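Local structure of metallophosphoesterase TT1561-like domain-containing protein (Aquifex aeolicus, 2YVT) at residues A[178-183]-A[202-207]; A[186-191]-A[224-229]; A[216-221]-A[231-236]. The protein is of unknown function but belongs to the calcineurin-like metallophosphoesterase superfamily, whose members typically hydrolyse phosphoesters with the help of bound metal ions. One frame throughout, in Å; residues are numbered along the deposited sequence.

Contact 1: A[178-183]-A[202-207]; sequences TIFYTP and AVVNTI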
loop_
_atom_site.group_PDB
_atom_site.type_symbol
_atom_site.label_atom_id
_atom_site.label_comp_id
_atom_site.label_asym_id
_atom_site.label_seq_id
_atom_site.Cartn_x
_atom_site.Cartn_y
_atom_site.Cartn_z
ATOM N N THR A 178 10.448 -1.732 -2.453
ATOM C CA THR A 178 9.174 -1.877 -3.173
ATOM C C THR A 178 8.033 -1.908 -2.172
ATOM O O THR A 178 8.165 -2.466 -1.081
ATOM C CB THR A 178 9.132 -3.146 -4.050
ATOM O OG1 THR A 178 9.380 -4.296 -3.236
ATOM C CG2 THR A 178 10.191 -3.080 -5.166
ATOM N N ILE A 179 6.927 -1.273 -2.532
ATOM C CA ILE A 179 5.756 -1.210 -1.672
ATOM C C ILE A 179 4.566 -1.679 -2.483
ATOM O O ILE A 179 4.258 -1.093 -3.522
ATOM C CB ILE A 179 5.496 0.223 -1.146
ATOM C CG1 ILE A 179 6.769 0.812 -0.518
ATOM C CG2 ILE A 179 4.342 0.221 -0.131
ATOM C CD1 ILE A 179 6.675 2.284 -0.180
ATOM N N PHE A 180 3.918 -2.746 -2.013
ATOM C CA PHE A 180 2.774 -3.339 -2.705
ATOM C C PHE A 180 1.623 -3.474 -1.736
ATOM O O PHE A 180 1.835 -3.776 -0.564
ATOM C CB PHE A 180 3.101 -4.752 -3.225
ATOM C CG PHE A 180 4.304 -4.817 -4.119
ATOM C CD1 PHE A 180 4.327 -4.150 -5.340
ATOM C CD2 PHE A 180 5.412 -5.563 -3.737
ATOM C CE1 PHE A 180 5.456 -4.216 -6.167
ATOM C CE2 PHE A 180 6.537 -5.643 -4.552
ATOM C CZ PHE A 180 6.558 -4.971 -5.770
ATOM N N TYR A 181 0.398 -3.274 -2.218
ATOM C CA TYR A 181 -0.754 -3.662 -1.420
ATOM C C TYR A 181 -0.752 -5.185 -1.217
ATOM O O TYR A 181 -0.972 -5.683 -0.116
ATOM C CB TYR A 181 -2.057 -3.198 -2.080
ATOM C CG TYR A 181 -3.286 -3.758 -1.418
ATOM C CD1 TYR A 181 -3.683 -3.315 -0.155
ATOM C CD2 TYR A 181 -4.057 -4.738 -2.051
ATOM C CE1 TYR A 181 -4.827 -3.830 0.463
ATOM C CE2 TYR A 181 -5.206 -5.253 -1.453
ATOM C CZ TYR A 181 -5.582 -4.801 -0.196
ATOM O OH TYR A 181 -6.702 -5.314 0.403
ATOM N N THR A 182 -0.494 -5.916 -2.299
ATOM C CA THR A 182 -0.562 -7.372 -2.277
ATOM C C THR A 182 0.756 -7.985 -1.804
ATOM O O THR A 182 1.815 -7.666 -2.351
ATOM C CB THR A 182 -0.915 -7.910 -3.666
ATOM O OG1 THR A 182 -2.129 -7.310 -4.101
ATOM C CG2 THR A 182 -1.095 -9.421 -3.639
ATOM N N PRO A 183 0.693 -8.860 -0.779
ATOM C CA PRO A 183 1.902 -9.540 -0.335
ATOM C C PRO A 183 2.218 -10.786 -1.166
ATOM O O PRO A 183 1.328 -11.330 -1.831
ATOM C CB PRO A 183 1.556 -9.959 1.100
ATOM C CG PRO A 183 0.077 -10.220 1.061
ATOM C CD PRO A 183 -0.485 -9.240 0.031
ATOM N N ALA A 202 1.214 -15.189 -5.963
ATOM C CA ALA A 202 2.433 -15.644 -6.621
ATOM C C ALA A 202 2.978 -14.584 -7.561
ATOM O O ALA A 202 4.157 -14.599 -7.902
ATOM C CB ALA A 202 2.167 -16.932 -7.389
ATOM N N VAL A 203 2.116 -13.658 -7.990
ATOM C CA VAL A 203 2.572 -12.570 -8.847
ATOM C C VAL A 203 3.643 -11.768 -8.118
ATOM O O VAL A 203 4.638 -11.350 -8.711
ATOM C CB VAL A 203 1.405 -11.653 -9.273
ATOM C CG1 VAL A 203 1.934 -10.414 -9.973
ATOM C CG2 VAL A 203 0.448 -12.418 -10.176
ATOM N N VAL A 204 3.451 -11.580 -6.814
ATOM C CA VAL A 204 4.386 -10.782 -6.035
ATOM C C VAL A 204 5.691 -11.555 -5.783
ATOM O O VAL A 204 6.770 -10.973 -5.829
ATOM C CB VAL A 204 3.737 -10.237 -4.739
ATOM C CG1 VAL A 204 4.713 -9.355 -3.994
ATOM C CG2 VAL A 204 2.482 -9.432 -5.100
ATOM N N ASN A 205 5.610 -12.867 -5.561
ATOM C CA ASN A 205 6.857 -13.652 -5.485
ATOM C C ASN A 205 7.638 -13.489 -6.774
ATOM O O ASN A 205 8.863 -13.374 -6.764
ATOM C CB ASN A 205 6.589 -15.141 -5.235
ATOM C CG ASN A 205 5.930 -15.389 -3.905
ATOM O OD1 ASN A 205 6.554 -15.891 -2.953
ATOM N ND2 ASN A 205 4.672 -15.026 -3.815
ATOM N N THR A 206 6.904 -13.469 -7.883
ATOM C CA THR A 206 7.506 -13.341 -9.199
ATOM C C THR A 206 8.141 -11.962 -9.400
ATOM O O THR A 206 9.274 -11.877 -9.875
ATOM C CB THR A 206 6.493 -13.673 -10.312
ATOM O OG1 THR A 206 5.955 -14.990 -10.101
ATOM C CG2 THR A 206 7.152 -13.614 -11.674
ATOM N N ILE A 207 7.425 -10.896 -9.020
ATOM C CA ILE A 207 7.980 -9.537 -9.059
ATOM C C ILE A 207 9.249 -9.441 -8.225
ATOM O O ILE A 207 10.228 -8.828 -8.630
ATOM C CB ILE A 207 7.026 -8.470 -8.451
ATOM C CG1 ILE A 207 5.675 -8.413 -9.152
ATOM C CG2 ILE A 207 7.711 -7.091 -8.451
ATOM C CD1 ILE A 207 4.701 -7.480 -8.438
#
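Phe180 and Thr182, near the end of strand 175-180, meet Val204 and Ile207 of helix 202-211 in a buried apolar contact, the helix-on-sheet packing of a beta-alpha-beta unit. The two helix residues are three apart, so both fall on the side of the helix that faces the sheet. Phe180 and Ile207 reach toward each other tip to tip: ring atom CZ of Phe180 lies 3.6 Å from CG2 of Ile207, while CD1 of Ile207 sits over one face of the ring, 4.0 Å from CE1 of Phe180. In Phe180 a chi1 of -56° puts CG anti to the carbonyl carbon, and the ring goes on from there to the helix. Val204 slides past the same ring in the opposite direction, its CG1 3.9 Å from CD2 of Phe180. Its other branch turns to the loop, where CG2 lies 3.3 Å from the carbonyl oxygen of Thr182 and 3.9 Å from CG2 of Thr182. That carbonyl oxygen is buried and has no hydrogen-bonding partner in the model. Threonine suits its place because it has two faces: the methyl goes to Val204, while OG1 bonds to the backbone at Gly141 and Leu143. An alanine in place of Phe180 would probably open a gap between strand and helix, leaving Ile207 and CG1 of Val204 without the ring they rest on. Around this cluster, Phe180 also touches Phe139 of strand 134-144, Ile207 leans on Leu143 of that strand and on Val161 of helix 158-164, and strand 175-180 pairs in parallel with strand 215-218, which helix 202-211 leads into.

Contact 2: A[186-191]-A[224-229]; sequences GEFVDR and GHELVG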
loop_
_atom_site.group_PDB
_atom_site.type_symbol
_atom_site.label_atom_id
_atom_site.label_comp_id
_atom_site.label_asym_id
_atom_site.label_seq_id
_atom_site.Cartn_x
_atom_site.Cartn_y
_atom_site.Cartn_z
ATOM N N GLY A 186 3.992 -16.380 1.605
ATOM C CA GLY A 186 5.019 -16.550 2.621
ATOM C C GLY A 186 4.465 -17.235 3.851
ATOM O O GLY A 186 3.254 -17.427 3.980
ATOM N N GLU A 187 5.352 -17.597 4.767
ATOM C CA GLU A 187 4.927 -18.272 5.993
ATOM C C GLU A 187 4.034 -17.375 6.851
ATOM O O GLU A 187 3.061 -17.843 7.460
ATOM C CB GLU A 187 6.151 -18.727 6.787
ATOM C CG GLU A 187 5.817 -19.567 8.014
ATOM C CD GLU A 187 7.041 -20.128 8.709
ATOM O OE1 GLU A 187 8.173 -19.913 8.225
ATOM O OE2 GLU A 187 6.863 -20.801 9.753
ATOM N N PHE A 188 4.364 -16.082 6.880
ATOM C CA PHE A 188 3.705 -15.129 7.765
ATOM C C PHE A 188 3.116 -13.943 7.015
ATOM O O PHE A 188 2.057 -13.427 7.383
ATOM C CB PHE A 188 4.699 -14.600 8.803
ATOM C CG PHE A 188 5.339 -15.677 9.641
ATOM C CD1 PHE A 188 4.604 -16.345 10.610
ATOM C CD2 PHE A 188 6.675 -16.011 9.460
ATOM C CE1 PHE A 188 5.193 -17.346 11.386
ATOM C CE2 PHE A 188 7.276 -17.011 10.238
ATOM C CZ PHE A 188 6.528 -17.671 11.193
ATOM N N VAL A 189 3.813 -13.499 5.975
ATOM C CA VAL A 189 3.502 -12.199 5.378
ATOM C C VAL A 189 2.187 -12.149 4.596
ATOM O O VAL A 189 1.719 -11.064 4.253
ATOM C CB VAL A 189 4.672 -11.641 4.524
ATOM C CG1 VAL A 189 5.896 -11.387 5.405
ATOM C CG2 VAL A 189 4.996 -12.574 3.353
ATOM N N ASP A 190 1.595 -13.308 4.300
ATOM C CA ASP A 190 0.280 -13.318 3.658
ATOM C C ASP A 190 -0.719 -14.214 4.384
ATOM O O ASP A 190 -1.690 -14.687 3.789
ATOM C CB ASP A 190 0.388 -13.646 2.160
ATOM C CG ASP A 190 0.544 -15.129 1.880
ATOM O OD1 ASP A 190 1.196 -15.832 2.675
ATOM O OD2 ASP A 190 0.023 -15.574 0.836
ATOM N N ARG A 191 -0.476 -14.415 5.681
ATOM C CA ARG A 191 -1.314 -15.285 6.491
ATOM C C ARG A 191 -1.652 -14.706 7.860
ATOM O O ARG A 191 -0.978 -13.796 8.356
ATOM C CB ARG A 191 -0.650 -16.651 6.653
ATOM C CG ARG A 191 -0.456 -17.377 5.332
ATOM C CD ARG A 191 -0.406 -18.891 5.524
ATOM N NE ARG A 191 0.795 -19.290 6.246
ATOM C CZ ARG A 191 1.085 -20.539 6.589
ATOM N NH1 ARG A 191 0.256 -21.528 6.277
ATOM N NH2 ARG A 191 2.205 -20.796 7.247
ATOM N N GLY A 224 4.058 -9.941 9.586
ATOM C CA GLY A 224 5.335 -10.576 9.872
ATOM C C GLY A 224 6.445 -10.020 9.030
ATOM O O GLY A 224 6.264 -9.050 8.296
ATOM N N HIS A 225 7.608 -10.642 9.159
ATOM C CA HIS A 225 8.726 -10.335 8.286
ATOM C C HIS A 225 9.479 -11.622 8.010
ATOM O O HIS A 225 9.614 -12.489 8.891
ATOM C CB HIS A 225 9.628 -9.244 8.877
ATOM C CG HIS A 225 10.363 -9.666 10.107
ATOM N ND1 HIS A 225 9.788 -9.652 11.359
ATOM C CD2 HIS A 225 11.624 -10.129 10.276
ATOM C CE1 HIS A 225 10.667 -10.080 12.250
ATOM N NE2 HIS A 225 11.786 -10.382 11.616
ATOM N N GLU A 226 9.936 -11.755 6.771
ATOM C CA GLU A 226 10.640 -12.957 6.345
ATOM C C GLU A 226 11.326 -12.713 5.017
ATOM O O GLU A 226 11.000 -11.752 4.304
ATOM C CB GLU A 226 9.669 -14.139 6.214
ATOM C CG GLU A 226 8.622 -13.989 5.110
ATOM C CD GLU A 226 7.550 -15.050 5.204
ATOM O OE1 GLU A 226 7.830 -16.210 4.814
ATOM O OE2 GLU A 226 6.440 -14.732 5.681
ATOM N N LEU A 227 12.274 -13.585 4.687
ATOM C CA LEU A 227 12.932 -13.541 3.386
ATOM C C LEU A 227 12.081 -14.210 2.313
ATOM O O LEU A 227 11.588 -15.326 2.499
ATOM C CB LEU A 227 14.315 -14.200 3.461
ATOM C CG LEU A 227 15.569 -13.318 3.444
ATOM C CD1 LEU A 227 15.508 -12.152 4.422
ATOM C CD2 LEU A 227 16.812 -14.174 3.694
ATOM N N VAL A 228 11.878 -13.506 1.202
ATOM C CA VAL A 228 11.308 -14.118 0.009
ATOM C C VAL A 228 12.373 -13.918 -1.058
ATOM O O VAL A 228 12.687 -12.788 -1.436
ATOM C CB VAL A 228 9.945 -13.482 -0.390
ATOM C CG1 VAL A 228 9.433 -14.051 -1.724
ATOM C CG2 VAL A 228 8.916 -13.682 0.727
ATOM N N GLY A 229 12.965 -15.023 -1.508
ATOM C CA GLY A 229 14.179 -14.940 -2.318
ATOM C C GLY A 229 15.248 -14.290 -1.459
ATOM O O GLY A 229 15.541 -14.774 -0.365
HETATM O O HOH W 1 9.542 -17.934 6.769
#
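Glu226 of strand 224-228 pushes its carboxylate into the loop 186-191, which includes a type I beta turn from Phe188 to Arg191, and three consecutive backbone N-H groups receive it there. OE1 takes the N-H of Glu187 at 2.8 Å, through the syn lone pair. OE2 has two donors: Phe188 N at 2.8 Å, on the syn side and slightly out of the carboxylate plane, and Val189 N at 2.9 Å, nearly in line with the C-O bond. Although CG of Glu226 lies between its backbone N and carbonyl carbon (chi1 66°), the chain beyond CG is extended, which carries the carboxylate across to the loop. Packing is close about this carboxylate. Val189 lays both methyls against it, CG1 being 3.4 Å from OE2 of Glu226, and Gly186 fits here because a side chain would run into the same oxygen and into Val189. Gly224 is suited likewise, since a beta carbon would collide with CB of Phe188 and its backbone angles strain any other residue. On the solvent side the contact is looser. Glu187 and Phe188 are exposed, with CG of Glu187 resting over one face of the Phe188 ring, and a water joins the two acids by donating to OE1 of Glu187 (2.8 Å) and to OE1 of Glu226 (3.1 Å). Three N-H donors and a water turned on one carboxylate would probably favour its ionised form, and through it Glu226 ties three successive N-H groups of the loop to the strand.

Contact 3: A[216-221]-A[231-236]; sequences AIVGHV and TIVVNP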
loop_
_atom_site.group_PDB
_atom_site.type_symbol
_atom_site.label_atom_id
_atom_site.label_comp_id
_atom_site.label_asym_id
_atom_site.label_seq_id
_atom_site.Cartn_x
_atom_site.Cartn_y
_atom_site.Cartn_z
ATOM N N ALA A 216 10.710 -5.255 0.732
ATOM C CA ALA A 216 9.354 -5.081 0.232
ATOM C C ALA A 216 8.417 -4.862 1.414
ATOM O O ALA A 216 8.425 -5.638 2.366
ATOM C CB ALA A 216 8.918 -6.288 -0.600
ATOM N N ILE A 217 7.635 -3.789 1.352
ATOM C CA ILE A 217 6.631 -3.494 2.377
ATOM C C ILE A 217 5.271 -3.803 1.759
ATOM O O ILE A 217 4.973 -3.345 0.666
ATOM C CB ILE A 217 6.710 -2.021 2.838
ATOM C CG1 ILE A 217 8.090 -1.729 3.452
ATOM C CG2 ILE A 217 5.576 -1.709 3.820
ATOM C CD1 ILE A 217 8.399 -0.250 3.650
ATOM N N VAL A 218 4.468 -4.616 2.440
ATOM C CA VAL A 218 3.260 -5.177 1.823
ATOM C C VAL A 218 2.038 -5.074 2.736
ATOM O O VAL A 218 2.181 -4.880 3.945
ATOM C CB VAL A 218 3.487 -6.648 1.346
ATOM C CG1 VAL A 218 4.581 -6.709 0.237
ATOM C CG2 VAL A 218 3.853 -7.548 2.523
ATOM N N GLY A 219 0.845 -5.217 2.157
ATOM C CA GLY A 219 -0.407 -4.994 2.887
ATOM C C GLY A 219 -1.416 -6.132 2.816
ATOM O O GLY A 219 -1.086 -7.291 3.079
ATOM N N HIS A 220 -2.655 -5.797 2.452
ATOM C CA HIS A 220 -3.742 -6.779 2.358
ATOM C C HIS A 220 -3.787 -7.617 3.647
ATOM O O HIS A 220 -3.747 -7.048 4.745
ATOM C CB HIS A 220 -3.609 -7.612 1.064
ATOM C CG HIS A 220 -4.837 -8.388 0.689
ATOM N ND1 HIS A 220 -6.106 -8.073 1.128
ATOM C CD2 HIS A 220 -4.979 -9.462 -0.124
ATOM C CE1 HIS A 220 -6.975 -8.927 0.610
ATOM N NE2 HIS A 220 -6.315 -9.775 -0.161
ATOM N N VAL A 221 -3.830 -8.942 3.526
ATOM C CA VAL A 221 -3.859 -9.824 4.687
ATOM C C VAL A 221 -2.459 -10.340 4.998
ATOM O O VAL A 221 -1.737 -10.790 4.098
ATOM C CB VAL A 221 -4.827 -11.015 4.449
ATOM C CG1 VAL A 221 -4.648 -12.100 5.519
ATOM C CG2 VAL A 221 -6.259 -10.514 4.411
ATOM N N THR A 231 14.917 -10.950 -0.684
ATOM C CA THR A 231 14.238 -9.736 -0.242
ATOM C C THR A 231 13.645 -9.887 1.154
ATOM O O THR A 231 12.966 -10.874 1.432
ATOM C CB THR A 231 13.097 -9.412 -1.219
ATOM O OG1 THR A 231 13.632 -9.245 -2.535
ATOM C CG2 THR A 231 12.315 -8.149 -0.809
ATOM N N ILE A 232 13.885 -8.899 2.019
ATOM C CA ILE A 232 13.194 -8.837 3.310
ATOM C C ILE A 232 11.802 -8.278 3.061
ATOM O O ILE A 232 11.656 -7.132 2.613
ATOM C CB ILE A 232 13.905 -7.925 4.333
ATOM C CG1 ILE A 232 15.334 -8.410 4.603
ATOM C CG2 ILE A 232 13.086 -7.826 5.640
ATOM C CD1 ILE A 232 16.153 -7.426 5.374
ATOM N N VAL A 233 10.789 -9.095 3.333
ATOM C CA VAL A 233 9.402 -8.694 3.139
ATOM C C VAL A 233 8.779 -8.409 4.503
ATOM O O VAL A 233 8.868 -9.233 5.423
ATOM C CB VAL A 233 8.597 -9.767 2.377
ATOM C CG1 VAL A 233 7.157 -9.305 2.147
ATOM C CG2 VAL A 233 9.281 -10.089 1.037
ATOM N N VAL A 234 8.169 -7.232 4.626
ATOM C CA VAL A 234 7.577 -6.795 5.885
ATOM C C VAL A 234 6.104 -6.479 5.676
ATOM O O VAL A 234 5.760 -5.604 4.876
ATOM C CB VAL A 234 8.291 -5.529 6.436
ATOM C CG1 VAL A 234 7.677 -5.097 7.765
ATOM C CG2 VAL A 234 9.787 -5.785 6.606
ATOM N N ASN A 235 5.248 -7.199 6.394
ATOM C CA ASN A 235 3.829 -6.867 6.451
ATOM C C ASN A 235 3.542 -6.348 7.860
ATOM O O ASN A 235 3.634 -7.103 8.831
ATOM C CB ASN A 235 2.951 -8.069 6.112
ATOM C CG ASN A 235 1.539 -7.660 5.766
ATOM O OD1 ASN A 235 1.018 -6.686 6.321
ATOM N ND2 ASN A 235 0.909 -8.390 4.845
ATOM N N PRO A 236 3.234 -5.051 7.981
ATOM C CA PRO A 236 3.094 -4.446 9.320
ATOM C C PRO A 236 1.991 -5.033 10.200
ATOM O O PRO A 236 2.019 -4.829 11.406
ATOM C CB PRO A 236 2.770 -2.976 9.017
ATOM C CG PRO A 236 3.188 -2.758 7.599
ATOM C CD PRO A 236 3.040 -4.067 6.897
#
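The carbonyl oxygen of Ala216 is gripped twice by the neighbouring strand: the N-H of Val234 reaches it at 2.8 Å, nearly along the C=O axis, and CA of Val233 approaches it at 3.3 Å in a CA-H...O contact. Ala216 N in turn gives its hydrogen to Ile232 O at 2.8 Å, and Val218 N gives its own to Val234 O at 2.9 Å. This alternation, one residue of strand 215-218 bonding to the residues before and after its opposite number, marks a parallel beta pair, and the two strands run 22° apart. Ala216 and Val233 share one face of the sheet. The small alanine fits there because CG2 of Thr231 already comes to 3.9 Å from its CB, the hydroxyl of Thr231 being engaged with Pro213 O. Ile217 and Val234 occupy the opposite face, which packs against strands 7-12 and 243-248 of the second sheet, as in the two-sheet sandwich of calcineurin-like phosphoesterases. Val218 and Val233 meet at about a right angle, CG2 of Val218 lying 3.8 Å from CG1 of Val233; in Val218 a chi1 of -63° sets CG1 anti to the carbonyl carbon, leaving CG2 in the crowded position between backbone N and carbonyl carbon. Farther along, the chain enters Gly219-His220, which probably corresponds to the Gly-His motif of the family. Asn235 reaches the same turn: its CG is anti to the backbone N (chi1 -163°), and ND2 gives a hydrogen bond to Gly219 O at 2.9 Å and another to Val189 O. An asparagine suits the place because its amide carries a donor and an acceptor together: ND2 gives, and OD1 takes a hydrogen bond from Lys12 NZ, the same ammonium group that holds His220 O.

Overall arrangement
All three contacts reach one sheet, in which strands 175-180, 215-218, 231-235 and 224-228 lie side by side. Contacts 2 and 3 are nearest, their centres about 7 Å apart: Glu226 O and Val233 N lie 2.8 Å apart, and so do Gly224 O and Asn235 N. Contacts 1 and 3, with centres about 9 Å apart, share the pairing of Thr178 O with Ile217 N at 2.8 Å. Contacts 1 and 2, with centres about 11 Å apart, touch where Pro183 packs on Val189 and Asp190. The ring of Tyr181 meets that of His220 beyond the strands, on the side where relatives usually carry the metal site.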